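Local coordinates for membrane lipoprotein family protein (Aeropyrum pernix, PDB 4PEV) that binds adenosine and, as a membrane-attached lipoprotein of the BMP (PnrA-like) family, probably delivers it to an ABC importer, at residues F157-V162 with L198-I203; Y205-Q210 with G414-A419; A163-I168 with E382-K387; V250-A255 with I279-S284. All blocks are in the same frame, centred on the assembly; numbering follows the deposited sequence.

Contacts 3 and 4 lie on the helices and mixed sheet of one lobe, contact 1 starts where strand 152-157 of the parallel sheet passes into helix 159-181, and contact 2 fastens the C-terminal tail. Along the chain contact 1 closes before contact 2 opens, contact 3 alternates with contacts 1 and 2, and contact 4 lies inside the loops that contacts 2 and 3 close. Contacts 1 and 3 share helix 159-181, contacts 1 and 2 helix 196-214; neighbouring centres lie about 11 to 13 Å apart, those of contacts 2 and 4 about 19 Å. Contacts 1 and 4 both touch adenosine and meet through Phe201, whereas contacts 2 and 3 join C-terminal elements to the same two helices.

Contact 1 of 4, residues F157-V162 with L198-I203; sequences FREQEV and LWRFHI. With ADN (adenosine), chain F.
Glu159 and Arg200 form a buried salt bridge where helix 159-181 begins beside helix 196-214, at the ligand cleft of a two-lobed periplasmic-binding-protein fold. Arg200 NE donates to Glu159 OE1 over 2.8 Å, nearly in line with the C-O bond of the acceptor. The carboxylate and guanidinium planes stand 49° apart, and a single N-H carries the bridge. The same NE gives a second, weak bond to Phe157 O at 3.3 Å, at the end of strand 152-157. Glu159 CG is anti to its carbonyl carbon (chi1 -75°) and lies over one face of the Phe201 ring, 3.6 Å from the centroid, in a CH-pi contact. The Phe201 rim reaches the nucleoside, with CZ 3.6 Å from adenosine O3', and Leu198 CD1 lies 3.5 Å from adenosine O4'. The other carboxylate oxygen, Glu159 OE2, makes a salt bridge to Lys299, which hydrogen-bonds adenosine, so Glu159 links Arg200 to the binding site as a second-shell residue. An alanine in place of Arg200 would probably leave Glu159 OE1 without its cationic mate, Phe157 O without its weak bond and the nearby water without one donor. Farther out, Gln160 crosses the arginine chain, and its OE1 is 3.4 Å from Arg200 CD. That water accepts from Phe157 N and, in the guanidinium plane, from Arg200 NH2 at 3.0 Å.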
# COMPACT_ATOMS: atom_id res chain seq x y z
N PHE C 157 7.46 5.63 3.86
CA PHE C 157 6.10 6.07 4.18
C PHE C 157 5.77 5.72 5.62
O PHE C 157 6.40 4.85 6.22
CB PHE C 157 5.09 5.45 3.23
CG PHE C 157 5.25 5.88 1.80
CD1 PHE C 157 6.16 5.24 0.96
CD2 PHE C 157 4.50 6.91 1.28
CE1 PHE C 157 6.31 5.63 -0.35
CE2 PHE C 157 4.64 7.31 -0.04
CZ PHE C 157 5.55 6.67 -0.86
N ARG C 158 4.80 6.43 6.17
CA ARG C 158 4.32 6.15 7.51
C ARG C 158 2.97 5.44 7.36
O ARG C 158 1.91 6.05 7.51
CB ARG C 158 4.21 7.45 8.31
CG ARG C 158 5.54 8.19 8.51
CD ARG C 158 5.39 9.37 9.46
NE ARG C 158 4.50 10.41 8.92
CZ ARG C 158 4.87 11.34 8.04
NH1 ARG C 158 6.13 11.41 7.60
NH2 ARG C 158 3.97 12.22 7.59
N GLU C 159 3.04 4.14 7.05
CA GLU C 159 1.88 3.33 6.69
C GLU C 159 0.87 3.19 7.81
O GLU C 159 -0.31 2.96 7.56
CB GLU C 159 2.29 1.93 6.25
CG GLU C 159 2.92 1.84 4.87
CD GLU C 159 4.41 2.14 4.84
OE1 GLU C 159 5.02 2.40 5.90
OE2 GLU C 159 4.98 2.09 3.74
N GLN C 160 1.33 3.30 9.05
CA GLN C 160 0.42 3.29 10.19
C GLN C 160 -0.69 4.33 9.99
O GLN C 160 -1.87 4.09 10.31
CB GLN C 160 1.17 3.60 11.50
CG GLN C 160 2.41 2.74 11.75
CD GLN C 160 3.73 3.48 11.53
OE1 GLN C 160 3.92 4.19 10.54
NE2 GLN C 160 4.65 3.32 12.46
N GLU C 161 -0.32 5.47 9.43
CA GLU C 161 -1.22 6.59 9.34
C GLU C 161 -2.43 6.22 8.49
O GLU C 161 -3.56 6.28 8.98
CB GLU C 161 -0.49 7.85 8.84
CG GLU C 161 0.65 8.31 9.77
CD GLU C 161 1.26 9.67 9.42
OE1 GLU C 161 0.79 10.37 8.49
OE2 GLU C 161 2.23 10.05 10.10
N VAL C 162 -2.19 5.79 7.25
CA VAL C 162 -3.30 5.44 6.34
C VAL C 162 -4.03 4.12 6.72
O VAL C 162 -5.26 4.05 6.61
CB VAL C 162 -2.83 5.41 4.86
CG1 VAL C 162 -2.02 4.15 4.55
CG2 VAL C 162 -4.01 5.52 3.92
N LEU C 198 5.07 -3.68 5.97
CA LEU C 198 3.86 -4.39 6.37
C LEU C 198 3.66 -4.44 7.88
O LEU C 198 2.51 -4.56 8.34
CB LEU C 198 3.80 -5.79 5.76
CG LEU C 198 3.13 -5.76 4.38
CD1 LEU C 198 3.86 -4.88 3.38
CD2 LEU C 198 3.01 -7.16 3.83
N TRP C 199 4.75 -4.35 8.65
CA TRP C 199 4.61 -4.19 10.09
C TRP C 199 3.81 -2.91 10.34
O TRP C 199 2.87 -2.90 11.13
CB TRP C 199 5.95 -4.08 10.79
CG TRP C 199 6.87 -5.23 10.63
CD1 TRP C 199 6.58 -6.46 10.13
CD2 TRP C 199 8.25 -5.28 11.02
NE1 TRP C 199 7.70 -7.27 10.16
CE2 TRP C 199 8.74 -6.57 10.70
CE3 TRP C 199 9.13 -4.34 11.60
CZ2 TRP C 199 10.07 -6.95 10.94
CZ3 TRP C 199 10.46 -4.72 11.84
CH2 TRP C 199 10.91 -6.02 11.50
N ARG C 200 4.17 -1.84 9.64
CA ARG C 200 3.49 -0.57 9.82
C ARG C 200 2.03 -0.62 9.40
O ARG C 200 1.17 -0.02 10.06
CB ARG C 200 4.23 0.53 9.06
CG ARG C 200 5.63 0.76 9.59
CD ARG C 200 6.24 2.09 9.17
NE ARG C 200 6.90 2.02 7.88
CZ ARG C 200 8.02 1.36 7.65
NH1 ARG C 200 8.61 0.69 8.64
NH2 ARG C 200 8.56 1.36 6.43
N PHE C 201 1.73 -1.32 8.30
CA PHE C 201 0.35 -1.54 7.88
C PHE C 201 -0.39 -2.26 8.99
O PHE C 201 -1.40 -1.78 9.47
CB PHE C 201 0.24 -2.37 6.58
CG PHE C 201 0.42 -1.57 5.31
CD1 PHE C 201 -0.58 -0.72 4.86
CD2 PHE C 201 1.58 -1.67 4.54
CE1 PHE C 201 -0.43 0.01 3.68
CE2 PHE C 201 1.74 -0.94 3.37
CZ PHE C 201 0.74 -0.11 2.94
N HIS C 202 0.15 -3.41 9.40
CA HIS C 202 -0.49 -4.24 10.41
C HIS C 202 -0.81 -3.42 11.64
O HIS C 202 -1.96 -3.30 12.03
CB HIS C 202 0.38 -5.44 10.78
CG HIS C 202 -0.32 -6.43 11.66
ND1 HIS C 202 0.30 -7.56 12.13
CD2 HIS C 202 -1.58 -6.46 12.16
CE1 HIS C 202 -0.55 -8.26 12.87
NE2 HIS C 202 -1.69 -7.61 12.91
N ILE C 203 0.22 -2.83 12.24
CA ILE C 203 0.03 -2.00 13.42
C ILE C 203 -1.05 -0.94 13.22
O ILE C 203 -1.86 -0.73 14.10
CB ILE C 203 1.35 -1.31 13.82
CG1 ILE C 203 2.27 -2.32 14.50
CG2 ILE C 203 1.09 -0.10 14.73
CD1 ILE C 203 3.68 -1.81 14.66
O5' ADN F . 0.52 -4.06 -1.65
C5' ADN F . 0.71 -3.71 -0.26
C4' ADN F . 2.13 -3.29 0.13
O4' ADN F . 3.06 -4.36 -0.00
C3' ADN F . 2.76 -2.15 -0.67
O3' ADN F . 2.30 -0.87 -0.24
C2' ADN F . 4.25 -2.38 -0.42
O2' ADN F . 4.71 -1.83 0.82
C1' ADN F . 4.35 -3.88 -0.38
N9 ADN F . 4.68 -4.44 -1.70
C8 ADN F . 3.84 -4.66 -2.74
N7 ADN F . 4.49 -5.19 -3.80
C5 ADN F . 5.78 -5.33 -3.43
C6 ADN F . 7.03 -5.83 -4.04
N6 ADN F . 7.02 -6.29 -5.30
N1 ADN F . 8.17 -5.78 -3.31
C2 ADN F . 8.20 -5.31 -2.04
N3 ADN F . 7.11 -4.84 -1.43
C4 ADN F . 5.90 -4.83 -2.05
O HOH W 1 7.63 2.46 3.75

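Contact 2 of 4, residues Y205-Q210 with G414-A419; sequences YLYGVQ and GNLEAA
The carbonyl oxygen of Leu416 faces the rim of the Tyr207 ring, lying near the ring plane 3.7 Å from Tyr207 CE2, while it accepts a backbone bond from Ala419 N at 3.2 Å inside the 3-10 segment 416-419. No hydrogen bond passes between 205-210 and 414-419; the two are joined by apolar contacts. Tyr207 CG is anti to its backbone N (chi1 -180°), and the CE2 side of the ring meets Leu416 CB at 3.8 Å, the two side chains crossing at about a right angle. Ala419 CB comes to the same CD2-CE2 margin from the other side of the ring plane, 4.1 Å from Tyr207 CD2. Leu416 CD2 lies against the other contact residue of the helix, 3.3 Å from Gln210 CB. The Gln210 chain bends at chi2 (-65°), and its amide lies near the backbone of Gly414, with NE2 3.8 Å from Gly414 N. That amide is held by other partners: NE2 bonds to Leu411 O and OE1 to Asn213. Gly414 O in turn accepts from Gln214, and Phe395 packs edge-to-face with Tyr207. With its positive phi, Gly414 closes helix 401-412 in a Schellman motif, and the 3-10 turn that follows lays Leu416 and Ala419 on helix 196-214: a glycine-terminated helix end whose C-terminal tail packs on a neighbouring helix.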
# COMPACT_ATOMS: atom_id res chain seq x y z
N TYR C 205 -3.52 -0.85 11.05
CA TYR C 205 -4.81 -1.42 10.73
C TYR C 205 -5.49 -1.90 12.00
O TYR C 205 -6.66 -1.61 12.21
CB TYR C 205 -4.64 -2.56 9.71
CG TYR C 205 -5.92 -3.18 9.20
CD1 TYR C 205 -6.92 -2.40 8.61
CD2 TYR C 205 -6.13 -4.56 9.27
CE1 TYR C 205 -8.09 -2.97 8.12
CE2 TYR C 205 -7.30 -5.14 8.78
CZ TYR C 205 -8.27 -4.34 8.20
OH TYR C 205 -9.42 -4.92 7.73
N LEU C 206 -4.75 -2.62 12.84
CA LEU C 206 -5.25 -3.07 14.14
C LEU C 206 -5.56 -1.89 15.05
O LEU C 206 -6.59 -1.86 15.72
CB LEU C 206 -4.22 -3.95 14.83
CG LEU C 206 -4.61 -4.62 16.15
CD1 LEU C 206 -5.90 -5.42 16.08
CD2 LEU C 206 -3.47 -5.52 16.58
N TYR C 207 -4.65 -0.93 15.07
CA TYR C 207 -4.89 0.28 15.82
C TYR C 207 -6.24 0.85 15.45
O TYR C 207 -7.05 1.12 16.32
CB TYR C 207 -3.80 1.33 15.55
CG TYR C 207 -4.03 2.60 16.33
CD1 TYR C 207 -4.86 3.58 15.84
CD2 TYR C 207 -3.43 2.81 17.57
CE1 TYR C 207 -5.09 4.75 16.54
CE2 TYR C 207 -3.65 3.98 18.28
CZ TYR C 207 -4.49 4.94 17.76
OH TYR C 207 -4.75 6.12 18.41
N GLY C 208 -6.46 1.03 14.16
CA GLY C 208 -7.69 1.64 13.65
C GLY C 208 -8.94 0.87 14.01
O GLY C 208 -9.98 1.47 14.22
N VAL C 209 -8.85 -0.45 14.07
CA VAL C 209 -10.01 -1.29 14.42
C VAL C 209 -10.31 -1.16 15.91
O VAL C 209 -11.47 -1.05 16.29
CB VAL C 209 -9.78 -2.78 14.07
CG1 VAL C 209 -10.82 -3.68 14.75
CG2 VAL C 209 -9.78 -3.00 12.56
N GLN C 210 -9.27 -1.20 16.74
CA GLN C 210 -9.44 -1.09 18.18
C GLN C 210 -9.93 0.29 18.55
O GLN C 210 -10.71 0.44 19.49
CB GLN C 210 -8.14 -1.37 18.92
CG GLN C 210 -7.64 -2.79 18.81
CD GLN C 210 -8.57 -3.79 19.46
OE1 GLN C 210 -9.70 -3.94 19.03
NE2 GLN C 210 -8.10 -4.46 20.49
N GLY C 414 -6.16 -4.02 23.71
CA GLY C 414 -6.85 -2.75 23.87
C GLY C 414 -6.00 -1.63 24.45
O GLY C 414 -6.51 -0.54 24.77
N ASN C 415 -4.71 -1.88 24.58
CA ASN C 415 -3.76 -0.86 25.01
C ASN C 415 -3.20 -0.10 23.77
O ASN C 415 -2.09 -0.36 23.31
CB ASN C 415 -2.67 -1.53 25.87
CG ASN C 415 -1.52 -0.61 26.20
OD1 ASN C 415 -1.63 0.62 26.13
ND2 ASN C 415 -0.38 -1.21 26.53
N LEU C 416 -3.99 0.85 23.25
CA LEU C 416 -3.64 1.57 22.03
C LEU C 416 -2.39 2.43 22.15
O LEU C 416 -1.71 2.65 21.15
CB LEU C 416 -4.75 2.50 21.57
CG LEU C 416 -6.17 1.97 21.40
CD1 LEU C 416 -7.04 3.04 20.74
CD2 LEU C 416 -6.18 0.68 20.62
N GLU C 417 -2.10 2.94 23.34
CA GLU C 417 -0.99 3.90 23.50
C GLU C 417 0.39 3.27 23.23
O GLU C 417 1.37 3.99 23.03
CB GLU C 417 -1.05 4.57 24.88
CG GLU C 417 -2.25 5.50 25.07
CD GLU C 417 -2.52 5.87 26.54
OE1 GLU C 417 -3.68 6.18 26.89
OE2 GLU C 417 -1.57 5.85 27.36
N ALA C 418 0.45 1.93 23.21
CA ALA C 418 1.68 1.18 22.87
C ALA C 418 2.22 1.51 21.49
O ALA C 418 3.43 1.49 21.28
CB ALA C 418 1.45 -0.32 22.99
N ALA C 419 1.32 1.80 20.55
CA ALA C 419 1.69 2.11 19.16
C ALA C 419 2.23 3.54 18.96
O ALA C 419 2.82 3.83 17.92
CB ALA C 419 0.49 1.88 18.25

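Contact 3 of 4, residues A163-I168 with E382-K387; sequences ASLVGI and EELKQK
Ser164 is the first residue of 163-168 to meet helix 375-389, and it does so with its hydroxyl end. OG sits between the backbone N and the carbonyl carbon (chi1 66°), a rotamer that lets it bond back to Gln160 O and Glu161 O of its own helix. The oxygen is thus satisfied locally, although it lies 3.6 Å from the methyl Leu384 CD2. Leu165 follows on the flank of the helix and brings its end across: CD2 comes within 3.9 Å of Lys385 N and 4.2 Å of Leu384 CB, so it packs against the backbone and the root of the side chain. The aliphatic start of Lys385 borders this contact, with CB 4.3 Å from Leu165 CD2, while its ammonium end leads away. One turn beyond Ser164, Ile168 points its CD1 at Leu384 CD2, 3.5 Å away. Leu384 is therefore the residue on which all three side chains converge. Its CG is anti to the backbone N (chi1 -177°), and its CD2 branch meets both Ser164 and Ile168. Tyr207 of helix 196-214 touches Leu384 and Ser164 as well, and Phe395 also covers Ser164. Tyr211 lies on Ile168 and bonds to Glu383. Near this contact the two helix axes come within 9.9 Å at 165°: a nearly antiparallel, mainly apolar helix-helix packing in which Leu384 sits among Ser164, Leu165 and Ile168 and joins C-terminal helix 375-389 to helix 159-181.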
# COMPACT_ATOMS: atom_id res chain seq x y z
N ALA C 163 -3.30 3.10 7.15
CA ALA C 163 -3.90 1.83 7.54
C ALA C 163 -4.85 1.98 8.73
O ALA C 163 -5.88 1.30 8.80
CB ALA C 163 -2.83 0.82 7.87
N SER C 164 -4.50 2.84 9.68
CA SER C 164 -5.37 3.13 10.80
C SER C 164 -6.69 3.70 10.34
O SER C 164 -7.73 3.37 10.89
CB SER C 164 -4.70 4.08 11.82
OG SER C 164 -4.48 5.39 11.30
N LEU C 165 -6.67 4.56 9.33
CA LEU C 165 -7.92 5.11 8.80
C LEU C 165 -8.75 3.99 8.19
O LEU C 165 -9.97 3.94 8.36
CB LEU C 165 -7.67 6.18 7.75
CG LEU C 165 -6.86 7.36 8.25
CD1 LEU C 165 -6.71 8.41 7.16
CD2 LEU C 165 -7.51 7.98 9.47
N VAL C 166 -8.06 3.10 7.49
CA VAL C 166 -8.68 1.94 6.87
C VAL C 166 -9.25 1.01 7.94
O VAL C 166 -10.34 0.47 7.77
CB VAL C 166 -7.66 1.23 5.94
CG1 VAL C 166 -8.05 -0.21 5.66
CG2 VAL C 166 -7.48 2.00 4.64
N GLY C 167 -8.51 0.82 9.03
CA GLY C 167 -8.95 -0.03 10.13
C GLY C 167 -10.28 0.41 10.68
O GLY C 167 -11.18 -0.40 10.90
N ILE C 168 -10.41 1.72 10.90
CA ILE C 168 -11.66 2.32 11.37
C ILE C 168 -12.79 2.00 10.41
O ILE C 168 -13.85 1.58 10.83
CB ILE C 168 -11.53 3.86 11.54
CG1 ILE C 168 -10.75 4.18 12.80
CG2 ILE C 168 -12.88 4.54 11.62
CD1 ILE C 168 -10.13 5.56 12.75
N GLU C 382 -12.19 11.22 10.32
CA GLU C 382 -11.81 12.63 10.41
C GLU C 382 -11.15 13.00 11.76
O GLU C 382 -10.21 13.78 11.80
CB GLU C 382 -13.04 13.50 10.13
CG GLU C 382 -12.75 15.00 10.05
CD GLU C 382 -11.58 15.33 9.13
OE1 GLU C 382 -11.68 15.08 7.91
OE2 GLU C 382 -10.54 15.85 9.63
N GLU C 383 -11.64 12.41 12.84
CA GLU C 383 -11.10 12.70 14.16
C GLU C 383 -9.73 12.09 14.35
O GLU C 383 -8.99 12.53 15.21
CB GLU C 383 -12.07 12.21 15.25
CG GLU C 383 -11.51 11.94 16.65
CD GLU C 383 -12.55 11.31 17.57
OE1 GLU C 383 -13.66 11.90 17.70
OE2 GLU C 383 -12.29 10.22 18.15
N LEU C 384 -9.37 11.07 13.57
CA LEU C 384 -8.04 10.48 13.66
C LEU C 384 -7.08 11.12 12.66
O LEU C 384 -5.94 11.42 12.98
CB LEU C 384 -8.08 8.97 13.46
CG LEU C 384 -6.73 8.24 13.62
CD1 LEU C 384 -6.03 8.62 14.91
CD2 LEU C 384 -6.92 6.73 13.54
N LYS C 385 -7.57 11.31 11.45
CA LYS C 385 -6.83 12.03 10.41
C LYS C 385 -6.32 13.34 10.95
O LYS C 385 -5.18 13.72 10.69
CB LYS C 385 -7.76 12.26 9.23
CG LYS C 385 -7.35 13.26 8.17
CD LYS C 385 -8.37 13.17 7.03
CE LYS C 385 -8.71 14.52 6.40
NZ LYS C 385 -8.10 14.65 5.04
N GLN C 386 -7.14 14.03 11.74
CA GLN C 386 -6.76 15.34 12.26
C GLN C 386 -5.87 15.30 13.48
O GLN C 386 -5.02 16.18 13.64
CB GLN C 386 -7.99 16.22 12.53
CG GLN C 386 -8.22 17.21 11.40
CD GLN C 386 -6.94 17.92 10.99
OE1 GLN C 386 -6.15 18.35 11.84
NE2 GLN C 386 -6.70 18.01 9.68
N LYS C 387 -6.03 14.30 14.33
CA LYS C 387 -5.10 14.11 15.43
C LYS C 387 -3.71 13.80 14.91
O LYS C 387 -2.72 14.13 15.55
CB LYS C 387 -5.60 13.03 16.40
CG LYS C 387 -6.77 13.52 17.25
CD LYS C 387 -7.53 12.41 17.96
CE LYS C 387 -6.74 11.83 19.12
NZ LYS C 387 -7.51 10.78 19.84

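Contact 4 of 4, residues V250-A255 with I279-S284; sequences VFYGVA and IGQDAS. With ADN (adenosine), chain F.
Tyr252 CG stands anti to its backbone N (chi1 -171°), and Ile279 CG2 is likewise anti to its own N, which brings ring and methyl together on one face of the sheet. Tyr252 CD1 lies 3.6 Å from Ile279 CG2, the side chains crossing at about a right angle. On the same face Val250 CG1 meets Ile279 CD1 at 3.8 Å. The backbones form a parallel bridge with Ile279 bracketed by two residues of its partner: Ile279 N donates to Phe251 O over 2.8 Å, and Gly253 N donates to Ile279 O over 2.9 Å. Val254 CG2 lies over one face of the Tyr252 ring, offset toward the rim, 3.5 Å above the plane. An alanine in place of Tyr252 would probably open a gap between Val254 CG2 and Ile279 CG2, which lie on opposite sides of the ring plane, and leave both methyls without their aromatic partner. Just past these residues both strand ends reach adenosine. Asp282 OD1 accepts from adenosine O3' at 2.5 Å and its OD2 from O5' at 2.9 Å, so one carboxylate takes two of the three ribose hydroxyls, while Val254 C and Ala255 N lie beside C5' and O5'. Strands 248-254 and 277-282 belong to a beta-alpha-beta unit whose crossover is helix 258-271; helices 159-181 and 196-214 cover the Tyr252 face, helix 233-245 packs on Phe251, and strands 186-191 and 293-299 flank the pair.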
# COMPACT_ATOMS: atom_id res chain seq x y z
N VAL C 250 -14.70 -8.31 5.64
CA VAL C 250 -14.08 -7.13 5.09
C VAL C 250 -12.60 -7.40 4.95
O VAL C 250 -11.94 -7.79 5.93
CB VAL C 250 -14.30 -5.94 6.00
CG1 VAL C 250 -13.75 -4.67 5.35
CG2 VAL C 250 -15.78 -5.80 6.32
N PHE C 251 -12.08 -7.18 3.75
CA PHE C 251 -10.78 -7.70 3.33
C PHE C 251 -9.84 -6.63 2.82
O PHE C 251 -9.95 -6.22 1.67
CB PHE C 251 -11.00 -8.67 2.19
CG PHE C 251 -11.45 -10.01 2.63
CD1 PHE C 251 -12.79 -10.29 2.75
CD2 PHE C 251 -10.52 -10.99 2.90
CE1 PHE C 251 -13.21 -11.53 3.13
CE2 PHE C 251 -10.93 -12.24 3.30
CZ PHE C 251 -12.29 -12.52 3.41
N TYR C 252 -8.87 -6.23 3.65
CA TYR C 252 -7.86 -5.24 3.26
C TYR C 252 -6.71 -5.88 2.49
O TYR C 252 -6.06 -6.80 2.99
CB TYR C 252 -7.30 -4.56 4.51
CG TYR C 252 -6.41 -3.38 4.30
CD1 TYR C 252 -6.49 -2.60 3.15
CD2 TYR C 252 -5.52 -2.99 5.29
CE1 TYR C 252 -5.67 -1.49 2.99
CE2 TYR C 252 -4.70 -1.88 5.15
CZ TYR C 252 -4.77 -1.13 4.00
OH TYR C 252 -3.95 -0.04 3.87
N GLY C 253 -6.44 -5.38 1.30
CA GLY C 253 -5.40 -5.96 0.45
C GLY C 253 -4.04 -5.35 0.66
O GLY C 253 -3.78 -4.26 0.21
N VAL C 254 -3.15 -6.06 1.35
CA VAL C 254 -1.83 -5.53 1.65
C VAL C 254 -0.71 -6.46 1.11
O VAL C 254 0.30 -6.69 1.77
CB VAL C 254 -1.63 -5.30 3.17
CG1 VAL C 254 -0.55 -4.26 3.40
CG2 VAL C 254 -2.92 -4.84 3.83
N ALA C 255 -0.88 -6.93 -0.12
CA ALA C 255 -0.02 -7.98 -0.66
C ALA C 255 0.35 -7.83 -2.15
O ALA C 255 0.60 -8.83 -2.82
CB ALA C 255 -0.70 -9.32 -0.42
N ILE C 279 -10.88 -3.99 0.21
CA ILE C 279 -10.26 -2.67 0.32
C ILE C 279 -8.90 -2.65 -0.41
O ILE C 279 -7.99 -3.42 -0.08
CB ILE C 279 -10.08 -2.27 1.79
CG1 ILE C 279 -11.44 -2.38 2.51
CG2 ILE C 279 -9.45 -0.88 1.89
CD1 ILE C 279 -11.46 -1.93 3.97
N GLY C 280 -8.77 -1.75 -1.39
CA GLY C 280 -7.58 -1.66 -2.23
C GLY C 280 -6.42 -0.98 -1.55
O GLY C 280 -6.60 -0.28 -0.55
N GLN C 281 -5.23 -1.18 -2.08
CA GLN C 281 -4.04 -0.52 -1.55
C GLN C 281 -3.09 -0.11 -2.66
O GLN C 281 -2.95 -0.81 -3.66
CB GLN C 281 -3.33 -1.42 -0.52
CG GLN C 281 -2.11 -0.81 0.18
CD GLN C 281 -2.38 0.54 0.83
OE1 GLN C 281 -3.38 0.75 1.52
NE2 GLN C 281 -1.45 1.48 0.60
N ASP C 282 -2.45 1.05 -2.44
CA ASP C 282 -1.37 1.62 -3.26
C ASP C 282 -1.99 2.51 -4.31
O ASP C 282 -1.91 3.73 -4.18
CB ASP C 282 -0.40 0.56 -3.83
CG ASP C 282 0.35 -0.19 -2.73
OD1 ASP C 282 0.78 0.49 -1.77
OD2 ASP C 282 0.51 -1.45 -2.81
N ALA C 283 -2.62 1.92 -5.31
CA ALA C 283 -3.47 2.70 -6.21
C ALA C 283 -4.90 2.56 -5.72
O ALA C 283 -5.18 1.77 -4.81
CB ALA C 283 -3.36 2.21 -7.64
N SER C 284 -5.79 3.37 -6.30
CA SER C 284 -7.22 3.13 -6.16
C SER C 284 -7.54 1.97 -7.09
O SER C 284 -7.38 2.10 -8.31
CB SER C 284 -8.07 4.36 -6.56
OG SER C 284 -9.22 3.98 -7.33
O5' ADN F . 0.52 -4.06 -1.65
C5' ADN F . 0.71 -3.71 -0.26
C4' ADN F . 2.13 -3.29 0.13
O4' ADN F . 3.06 -4.36 -0.00
C3' ADN F . 2.76 -2.15 -0.67
O3' ADN F . 2.30 -0.87 -0.24
C2' ADN F . 4.25 -2.38 -0.42
O2' ADN F . 4.71 -1.83 0.82
C1' ADN F . 4.35 -3.88 -0.38
N9 ADN F . 4.68 -4.44 -1.70
C8 ADN F . 3.84 -4.66 -2.74
N7 ADN F . 4.49 -5.19 -3.80
C5 ADN F . 5.78 -5.33 -3.43
C6 ADN F . 7.03 -5.83 -4.04
N6 ADN F . 7.02 -6.29 -5.30
N1 ADN F . 8.17 -5.78 -3.31
C2 ADN F . 8.20 -5.31 -2.04
N3 ADN F . 7.11 -4.84 -1.43
C4 ADN F . 5.90 -4.83 -2.05